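Local coordinates for protein coronin (Toxoplasma gondii, PDB 4OZU) that probably binds actin filaments as a coronin of an invasive parasite, its WD40 domain being one part of the longer protein, at residues A[14-19]-A[350-355]; A[328-333]-A[361-366]. All coordinates share one frame; numbering follows the deposited sequence.

Contact 1. Residues A[14-19]-A[350-355]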
ATOM      1  N   ASN A  14     -16.582  -7.042 -14.991  1.00 29.98           N
ATOM      2  CA  ASN A  14     -15.848  -6.422 -16.084  1.00 35.47           C
ATOM      3  C   ASN A  14     -15.092  -5.209 -15.586  1.00 30.03           C
ATOM      4  O   ASN A  14     -15.667  -4.319 -14.968  1.00 28.85           O
ATOM      5  CB  ASN A  14     -16.797  -6.009 -17.208  1.00 43.89           C
ATOM      6  CG  ASN A  14     -17.691  -7.142 -17.660  1.00 65.01           C
ATOM      7  OD1 ASN A  14     -18.891  -7.150 -17.385  1.00 51.93           O
ATOM      8  ND2 ASN A  14     -17.110  -8.106 -18.362  1.00 45.24           N
ATOM      9  N   LEU A  15     -13.795  -5.184 -15.860  1.00 27.46           N
ATOM     10  CA  LEU A  15     -12.948  -4.069 -15.477  1.00 27.95           C
ATOM     11  C   LEU A  15     -11.756  -4.073 -16.403  1.00 31.60           C
ATOM     12  O   LEU A  15     -11.007  -5.043 -16.432  1.00 29.36           O
ATOM     13  CB  LEU A  15     -12.505  -4.193 -14.022  1.00 22.91           C
ATOM     14  CG  LEU A  15     -11.820  -2.976 -13.413  1.00 24.42           C
ATOM     15  CD1 LEU A  15     -12.832  -1.886 -13.134  1.00 27.89           C
ATOM     16  CD2 LEU A  15     -11.079  -3.363 -12.136  1.00 26.47           C
ATOM     17  N   TYR A  16     -11.586  -3.010 -17.183  1.00 27.23           N
ATOM     18  CA  TYR A  16     -10.493  -2.980 -18.140  1.00 36.33           C
ATOM     19  C   TYR A  16      -9.454  -1.940 -17.763  1.00 30.97           C
ATOM     20  O   TYR A  16      -9.760  -0.896 -17.183  1.00 27.98           O
ATOM     21  CB  TYR A  16     -11.021  -2.743 -19.564  1.00 30.43           C
ATOM     22  CG  TYR A  16     -11.586  -1.375 -19.857  1.00 27.58           C
ATOM     23  CD1 TYR A  16     -12.943  -1.116 -19.707  1.00 29.41           C
ATOM     24  CD2 TYR A  16     -10.775  -0.356 -20.338  1.00 36.70           C
ATOM     25  CE1 TYR A  16     -13.473   0.130 -20.007  1.00 31.07           C
ATOM     26  CE2 TYR A  16     -11.294   0.893 -20.636  1.00 46.38           C
ATOM     27  CZ  TYR A  16     -12.644   1.129 -20.471  1.00 33.58           C
ATOM     28  OH  TYR A  16     -13.173   2.366 -20.766  1.00 33.23           O
ATOM     29  N   ALA A  17      -8.208  -2.271 -18.068  1.00 25.04           N
ATOM     30  CA  ALA A  17      -7.085  -1.393 -17.802  1.00 25.00           C
ATOM     31  C   ALA A  17      -6.843  -0.496 -19.010  1.00 27.89           C
ATOM     32  O   ALA A  17      -6.762  -0.985 -20.135  1.00 30.42           O
ATOM     33  CB  ALA A  17      -5.843  -2.206 -17.483  1.00 27.77           C
ATOM     34  N   GLU A  18      -6.741   0.807 -18.774  1.00 25.70           N
ATOM     35  CA  GLU A  18      -6.439   1.758 -19.847  1.00 26.76           C
ATOM     36  C   GLU A  18      -5.245   2.626 -19.458  1.00 26.53           C
ATOM     37  O   GLU A  18      -5.320   3.426 -18.525  1.00 32.07           O
ATOM     38  CB  GLU A  18      -7.655   2.631 -20.154  1.00 28.85           C
ATOM     39  CG  GLU A  18      -7.407   3.634 -21.268  1.00 31.73           C
ATOM     40  CD  GLU A  18      -8.679   4.305 -21.749  1.00 54.75           C
ATOM     41  OE1 GLU A  18      -9.402   4.886 -20.915  1.00 75.76           O
ATOM     42  OE2 GLU A  18      -8.953   4.245 -22.965  1.00 60.08           O
ATOM     43  N   ALA A  19      -4.130   2.429 -20.149  1.00 26.09           N
ATOM     44  CA  ALA A  19      -2.962   3.274 -19.959  1.00 30.15           C
ATOM     45  C   ALA A  19      -3.252   4.660 -20.528  1.00 29.28           C
ATOM     46  O   ALA A  19      -3.716   4.779 -21.654  1.00 31.41           O
ATOM     47  CB  ALA A  19      -1.741   2.661 -20.631  1.00 33.13           C
ATOM     48  N   ILE A 350     -11.271   0.675 -15.190  1.00 24.34           N
ATOM     49  CA  ILE A 350     -12.565   1.255 -15.523  1.00 24.51           C
ATOM     50  C   ILE A 350     -13.608   0.177 -15.734  1.00 23.19           C
ATOM     51  O   ILE A 350     -13.360  -0.813 -16.417  1.00 26.34           O
ATOM     52  CB  ILE A 350     -12.451   2.121 -16.798  1.00 27.23           C
ATOM     53  CG1 ILE A 350     -11.563   3.332 -16.523  1.00 25.91           C
ATOM     54  CG2 ILE A 350     -13.812   2.598 -17.264  1.00 27.80           C
ATOM     55  CD1 ILE A 350     -10.994   3.964 -17.751  1.00 28.10           C
ATOM     56  N   VAL A 351     -14.777   0.363 -15.137  1.00 29.96           N
ATOM     57  CA  VAL A 351     -15.915  -0.503 -15.422  1.00 29.90           C
ATOM     58  C   VAL A 351     -16.578  -0.041 -16.712  1.00 31.00           C
ATOM     59  O   VAL A 351     -17.008   1.107 -16.797  1.00 30.60           O
ATOM     60  CB  VAL A 351     -16.947  -0.483 -14.286  1.00 28.04           C
ATOM     61  CG1 VAL A 351     -18.131  -1.387 -14.619  1.00 31.37           C
ATOM     62  CG2 VAL A 351     -16.298  -0.897 -12.975  1.00 28.87           C
ATOM     63  N   PRO A 352     -16.670  -0.927 -17.722  1.00 32.61           N
ATOM     64  CA  PRO A 352     -17.310  -0.502 -18.969  1.00 34.78           C
ATOM     65  C   PRO A 352     -18.807  -0.331 -18.789  1.00 32.76           C
ATOM     66  O   PRO A 352     -19.480  -1.233 -18.294  1.00 38.98           O
ATOM     67  CB  PRO A 352     -16.997  -1.645 -19.940  1.00 35.96           C
ATOM     68  CG  PRO A 352     -16.809  -2.833 -19.071  1.00 35.67           C
ATOM     69  CD  PRO A 352     -16.210  -2.326 -17.790  1.00 34.46           C
ATOM     70  N   ARG A 353     -19.312   0.829 -19.190  1.00 39.56           N
ATOM     71  CA  ARG A 353     -20.729   1.128 -19.103  1.00 38.05           C
ATOM     72  C   ARG A 353     -21.165   1.812 -20.385  1.00 52.06           C
ATOM     73  O   ARG A 353     -20.376   2.511 -21.021  1.00 48.03           O
ATOM     74  CB  ARG A 353     -21.022   2.002 -17.883  1.00 45.54           C
ATOM     75  CG  ARG A 353     -20.901   1.265 -16.552  1.00 41.47           C
ATOM     76  CD  ARG A 353     -22.064   0.304 -16.336  1.00 35.43           C
ATOM     77  NE  ARG A 353     -21.889  -0.542 -15.156  1.00 44.83           N
ATOM     78  CZ  ARG A 353     -22.203  -0.191 -13.912  1.00 59.03           C
ATOM     79  NH1 ARG A 353     -22.707   1.009 -13.647  1.00 27.92           N
ATOM     80  NH2 ARG A 353     -22.003  -1.046 -12.920  1.00 37.21           N
ATOM     81  N   LYS A 354     -22.418   1.588 -20.769  1.00 47.11           N
ATOM     82  CA  LYS A 354     -22.963   2.147 -21.999  1.00 51.10           C
ATOM     83  C   LYS A 354     -22.784   3.662 -22.027  1.00 41.80           C
ATOM     84  O   LYS A 354     -22.164   4.206 -22.942  1.00 73.30           O
ATOM     85  CB  LYS A 354     -24.442   1.778 -22.135  1.00 61.81           C
ATOM     86  CG  LYS A 354     -25.111   2.314 -23.387  1.00 66.58           C
ATOM     87  CD  LYS A 354     -26.591   1.969 -23.401  1.00 54.87           C
ATOM     88  CE  LYS A 354     -27.312   2.639 -24.558  1.00 70.66           C
ATOM     89  NZ  LYS A 354     -28.785   2.448 -24.473  1.00 81.16           N
ATOM     90  N   ASN A 355     -23.323   4.334 -21.016  1.00 55.51           N
ATOM     91  CA  ASN A 355     -23.213   5.781 -20.914  1.00 55.67           C
ATOM     92  C   ASN A 355     -21.918   6.162 -20.219  1.00 54.89           C
ATOM     93  O   ASN A 355     -21.854   6.205 -18.994  1.00 37.31           O
ATOM     94  CB  ASN A 355     -24.412   6.356 -20.162  1.00 49.53           C
ATOM     95  CG  ASN A 355     -25.734   5.898 -20.743  1.00 57.84           C
ATOM     96  OD1 ASN A 355     -26.536   5.251 -20.066  1.00 75.96           O
ATOM     97  ND2 ASN A 355     -25.964   6.219 -22.011  1.00 47.10           N
TER
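The Tyr16 ring lies with one face against Ile350, whose CB sits 4.1 Å from the ring centroid, 21° off the normal and displaced toward the rim, a CH-pi contact. At the edge of the same ring, near its plane, Pro352 brings its CB to 3.9 Å from Tyr16 CE1. Tyr16 holds CG between backbone N and carbonyl carbon (chi1 69°), the crowded position, so the ring runs alongside Ile350 on the same face of the sheet and its OH ends near Ile350 CG2. Beneath this pair the backbones join antiparallel as a hydrogen-bonded pair, Tyr16 N to Ile350 O at 2.9 Å and Ile350 N to Tyr16 O at 3.0 Å, both nearly straight and in the carbonyl planes. This is the velcro closure of a beta-propeller: an N-terminal strand, 16-25, completes the blade built from C-terminal strands, among them 343-350. Leu15, its CG anti to the backbone N (chi1 -169°), carries CD1 to 3.6 Å from Val351 CG2, and its side chain also packs on Phe349, Met281 and Tyr283. Just before the strand, Asn14 brings CB to 3.7 Å from Pro352 CG; farther along, Glu18 crosses Ile350 obliquely, its OE1 near Ile350 CD1.

Contact 2. Residues A[328-333]-A[361-366]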
ATOM      1  N   MET A 328     -16.528  10.333 -12.980  1.00 25.31           N
ATOM      2  CA  MET A 328     -17.270  10.506 -14.225  1.00 26.99           C
ATOM      3  C   MET A 328     -16.758   9.588 -15.336  1.00 33.56           C
ATOM      4  O   MET A 328     -17.417   9.427 -16.361  1.00 33.29           O
ATOM      5  CB  MET A 328     -17.212  11.968 -14.674  1.00 31.15           C
ATOM      6  CG  MET A 328     -18.036  12.895 -13.797  1.00 37.74           C
ATOM      7  SD  MET A 328     -19.753  12.356 -13.617  1.00 39.96           S
ATOM      8  CE  MET A 328     -20.313  12.408 -15.317  1.00 38.34           C
ATOM      9  N   ARG A 329     -15.599   8.975 -15.121  1.00 29.23           N
ATOM     10  CA  ARG A 329     -15.038   8.035 -16.090  1.00 27.87           C
ATOM     11  C   ARG A 329     -15.261   6.586 -15.675  1.00 27.57           C
ATOM     12  O   ARG A 329     -14.782   5.665 -16.337  1.00 28.48           O
ATOM     13  CB  ARG A 329     -13.542   8.300 -16.273  1.00 26.49           C
ATOM     14  CG  ARG A 329     -13.248   9.618 -16.975  1.00 33.77           C
ATOM     15  CD  ARG A 329     -11.846   9.635 -17.548  1.00 61.07           C
ATOM     16  NE  ARG A 329     -10.835   9.494 -16.504  1.00 84.69           N
ATOM     17  CZ  ARG A 329      -9.843   8.605 -16.509  1.00 74.81           C
ATOM     18  NH1 ARG A 329      -9.687   7.743 -17.510  1.00 45.99           N
ATOM     19  NH2 ARG A 329      -8.992   8.584 -15.493  1.00 49.20           N
ATOM     20  N   ALA A 330     -15.988   6.392 -14.577  1.00 23.90           N
ATOM     21  CA  ALA A 330     -16.204   5.067 -14.000  1.00 23.22           C
ATOM     22  C   ALA A 330     -14.862   4.435 -13.657  1.00 23.18           C
ATOM     23  O   ALA A 330     -14.700   3.212 -13.704  1.00 24.10           O
ATOM     24  CB  ALA A 330     -16.996   4.172 -14.947  1.00 25.74           C
ATOM     25  N   GLU A 331     -13.898   5.281 -13.309  1.00 28.23           N
ATOM     26  CA  GLU A 331     -12.610   4.812 -12.815  1.00 22.21           C
ATOM     27  C   GLU A 331     -12.758   4.377 -11.364  1.00 21.61           C
ATOM     28  O   GLU A 331     -13.195   5.173 -10.538  1.00 24.79           O
ATOM     29  CB  GLU A 331     -11.556   5.918 -12.925  1.00 20.67           C
ATOM     30  CG  GLU A 331     -10.164   5.502 -12.471  1.00 25.35           C
ATOM     31  CD  GLU A 331      -9.183   6.657 -12.477  1.00 29.10           C
ATOM     32  OE1 GLU A 331      -9.465   7.685 -11.813  1.00 25.05           O
ATOM     33  OE2 GLU A 331      -8.130   6.539 -13.145  1.00 26.33           O
ATOM     34  N   ILE A 332     -12.390   3.136 -11.039  1.00 24.68           N
ATOM     35  CA  ILE A 332     -12.477   2.685  -9.649  1.00 23.99           C
ATOM     36  C   ILE A 332     -11.101   2.580  -8.986  1.00 22.99           C
ATOM     37  O   ILE A 332     -10.992   2.599  -7.761  1.00 23.00           O
ATOM     38  CB  ILE A 332     -13.213   1.333  -9.527  1.00 31.26           C
ATOM     39  CG1 ILE A 332     -12.417   0.195 -10.156  1.00 47.46           C
ATOM     40  CG2 ILE A 332     -14.607   1.432 -10.155  1.00 32.24           C
ATOM     41  CD1 ILE A 332     -12.954  -1.166  -9.792  1.00 71.60           C
ATOM     42  N   GLY A 333     -10.057   2.472  -9.798  1.00 20.10           N
ATOM     43  CA  GLY A 333      -8.698   2.466  -9.288  1.00 21.82           C
ATOM     44  C   GLY A 333      -7.730   2.990 -10.325  1.00 23.49           C
ATOM     45  O   GLY A 333      -8.056   3.047 -11.520  1.00 22.07           O
ATOM     46  N   ALA A 361     -23.527   5.669 -10.135  1.00 29.15           N
ATOM     47  CA  ALA A 361     -23.599   5.733  -8.682  1.00 27.13           C
ATOM     48  C   ALA A 361     -23.324   4.386  -8.028  1.00 27.92           C
ATOM     49  O   ALA A 361     -22.745   4.324  -6.949  1.00 27.08           O
ATOM     50  CB  ALA A 361     -24.965   6.246  -8.249  1.00 28.56           C
ATOM     51  N   ASP A 362     -23.735   3.309  -8.685  1.00 28.42           N
ATOM     52  CA  ASP A 362     -23.666   1.989  -8.074  1.00 29.35           C
ATOM     53  C   ASP A 362     -22.230   1.504  -7.897  1.00 27.60           C
ATOM     54  O   ASP A 362     -21.994   0.508  -7.215  1.00 30.24           O
ATOM     55  CB  ASP A 362     -24.448   0.974  -8.908  1.00 35.57           C
ATOM     56  CG  ASP A 362     -23.837   0.749 -10.277  1.00 43.09           C
ATOM     57  OD1 ASP A 362     -23.545   1.743 -10.974  1.00 36.88           O
ATOM     58  OD2 ASP A 362     -23.643  -0.425 -10.653  1.00 51.07           O
ATOM     59  N   LEU A 363     -21.271   2.196  -8.507  1.00 27.10           N
ATOM     60  CA  LEU A 363     -19.875   1.762  -8.440  1.00 25.51           C
ATOM     61  C   LEU A 363     -19.110   2.372  -7.268  1.00 24.46           C
ATOM     62  O   LEU A 363     -17.961   2.004  -7.020  1.00 20.95           O
ATOM     63  CB  LEU A 363     -19.155   2.102  -9.743  1.00 23.05           C
ATOM     64  CG  LEU A 363     -19.617   1.350 -10.993  1.00 24.16           C
ATOM     65  CD1 LEU A 363     -18.865   1.879 -12.190  1.00 25.90           C
ATOM     66  CD2 LEU A 363     -19.419  -0.160 -10.857  1.00 25.07           C
ATOM     67  N   TYR A 364     -19.745   3.288  -6.543  1.00 23.23           N
ATOM     68  CA  TYR A 364     -19.050   4.062  -5.518  1.00 20.77           C
ATOM     69  C   TYR A 364     -19.742   4.028  -4.162  1.00 22.04           C
ATOM     70  O   TYR A 364     -20.478   4.952  -3.803  1.00 21.43           O
ATOM     71  CB  TYR A 364     -18.886   5.503  -5.994  1.00 38.77           C
ATOM     72  CG  TYR A 364     -18.080   5.570  -7.262  1.00 23.51           C
ATOM     73  CD1 TYR A 364     -16.699   5.427  -7.234  1.00 21.70           C
ATOM     74  CD2 TYR A 364     -18.694   5.727  -8.489  1.00 25.96           C
ATOM     75  CE1 TYR A 364     -15.956   5.465  -8.396  1.00 23.16           C
ATOM     76  CE2 TYR A 364     -17.960   5.765  -9.653  1.00 24.02           C
ATOM     77  CZ  TYR A 364     -16.592   5.633  -9.602  1.00 23.76           C
ATOM     78  OH  TYR A 364     -15.866   5.671 -10.768  1.00 25.71           O
ATOM     79  N   PRO A 365     -19.499   2.955  -3.393  1.00 20.05           N
ATOM     80  CA  PRO A 365     -19.931   2.943  -1.993  1.00 20.07           C
ATOM     81  C   PRO A 365     -19.158   3.977  -1.186  1.00 22.24           C
ATOM     82  O   PRO A 365     -18.163   4.512  -1.680  1.00 21.04           O
ATOM     83  CB  PRO A 365     -19.601   1.524  -1.523  1.00 22.79           C
ATOM     84  CG  PRO A 365     -19.367   0.724  -2.776  1.00 22.44           C
ATOM     85  CD  PRO A 365     -18.850   1.694  -3.786  1.00 19.83           C
ATOM     86  N   PRO A 366     -19.598   4.248   0.049  1.00 25.61           N
ATOM     87  CA  PRO A 366     -18.884   5.188   0.920  1.00 25.71           C
ATOM     88  C   PRO A 366     -17.408   4.811   1.056  1.00 23.94           C
ATOM     89  O   PRO A 366     -17.080   3.693   1.456  1.00 22.88           O
ATOM     90  CB  PRO A 366     -19.625   5.063   2.249  1.00 24.25           C
ATOM     91  CG  PRO A 366     -20.997   4.586   1.870  1.00 25.73           C
ATOM     92  CD  PRO A 366     -20.785   3.677   0.706  1.00 27.01           C
TER
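Tyr364 leaves its backbone with CG anti to the carbonyl carbon (chi1 -60°), and from CB the side chain heads for the start of strand 331-339. One face of its ring is covered by the CB of the preceding residue, Leu363, displaced toward the rim. Farther out, Tyr364 CE1 comes to 3.5 Å from Glu331 O, which lies in the ring plane at the edge, and Ala330 CA sits near the same plane. At the tip, Tyr364 OH donates a hydrogen bond of 2.7 Å to Glu331 O. The donor stands well above the carbonyl plane, 60° out of it, with a C=O...donor angle of 114°, so this short bond does not follow a lone pair. Beside the tyrosine, Leu363 CD1 touches Ala330 CB at 4.0 Å, a small apolar contact. Ala330 takes a left-handed backbone conformation between the 3-10 turn at 328-329 and the strand, which then carries a classic beta bulge where Ile332 and Gly333 both face Phe349. Through Leu363 and Tyr364 the chain following strand 343-350 packs on the start of strand 331-339, in the propeller's closing blade. Glu331 sets its CB away from segment 361-366, and its OE2 hydrogen-bonds with Ser348 OG and forms salt bridges with Arg329 NH2 (3.2 Å) and Arg334 NE. While the carboxylate joins a charged network, the buried carbonyl meets a phenol, which would add no charge here.

In the fold
Contacts 1 and 2 lie with their centres 11 Å apart, on the same side of the chain's centre, and both reach the sheet that holds strands 16-25, 343-350 and 331-339 in that order. Along the chain their segments alternate: 14-19, then 328-333, 350-355 and 361-366. They meet directly through a salt bridge from Arg353 NH2 to Asp362 OD2 and a probable backbone hydrogen bond between Val351 and Ala330, while Leu15 packs on Ile332. One closing blade of the propeller thus joins the N-terminal strand to the C-terminal ones in contact 1, and the polypeptide that follows strand 343-350 folds back beside it in contact 2.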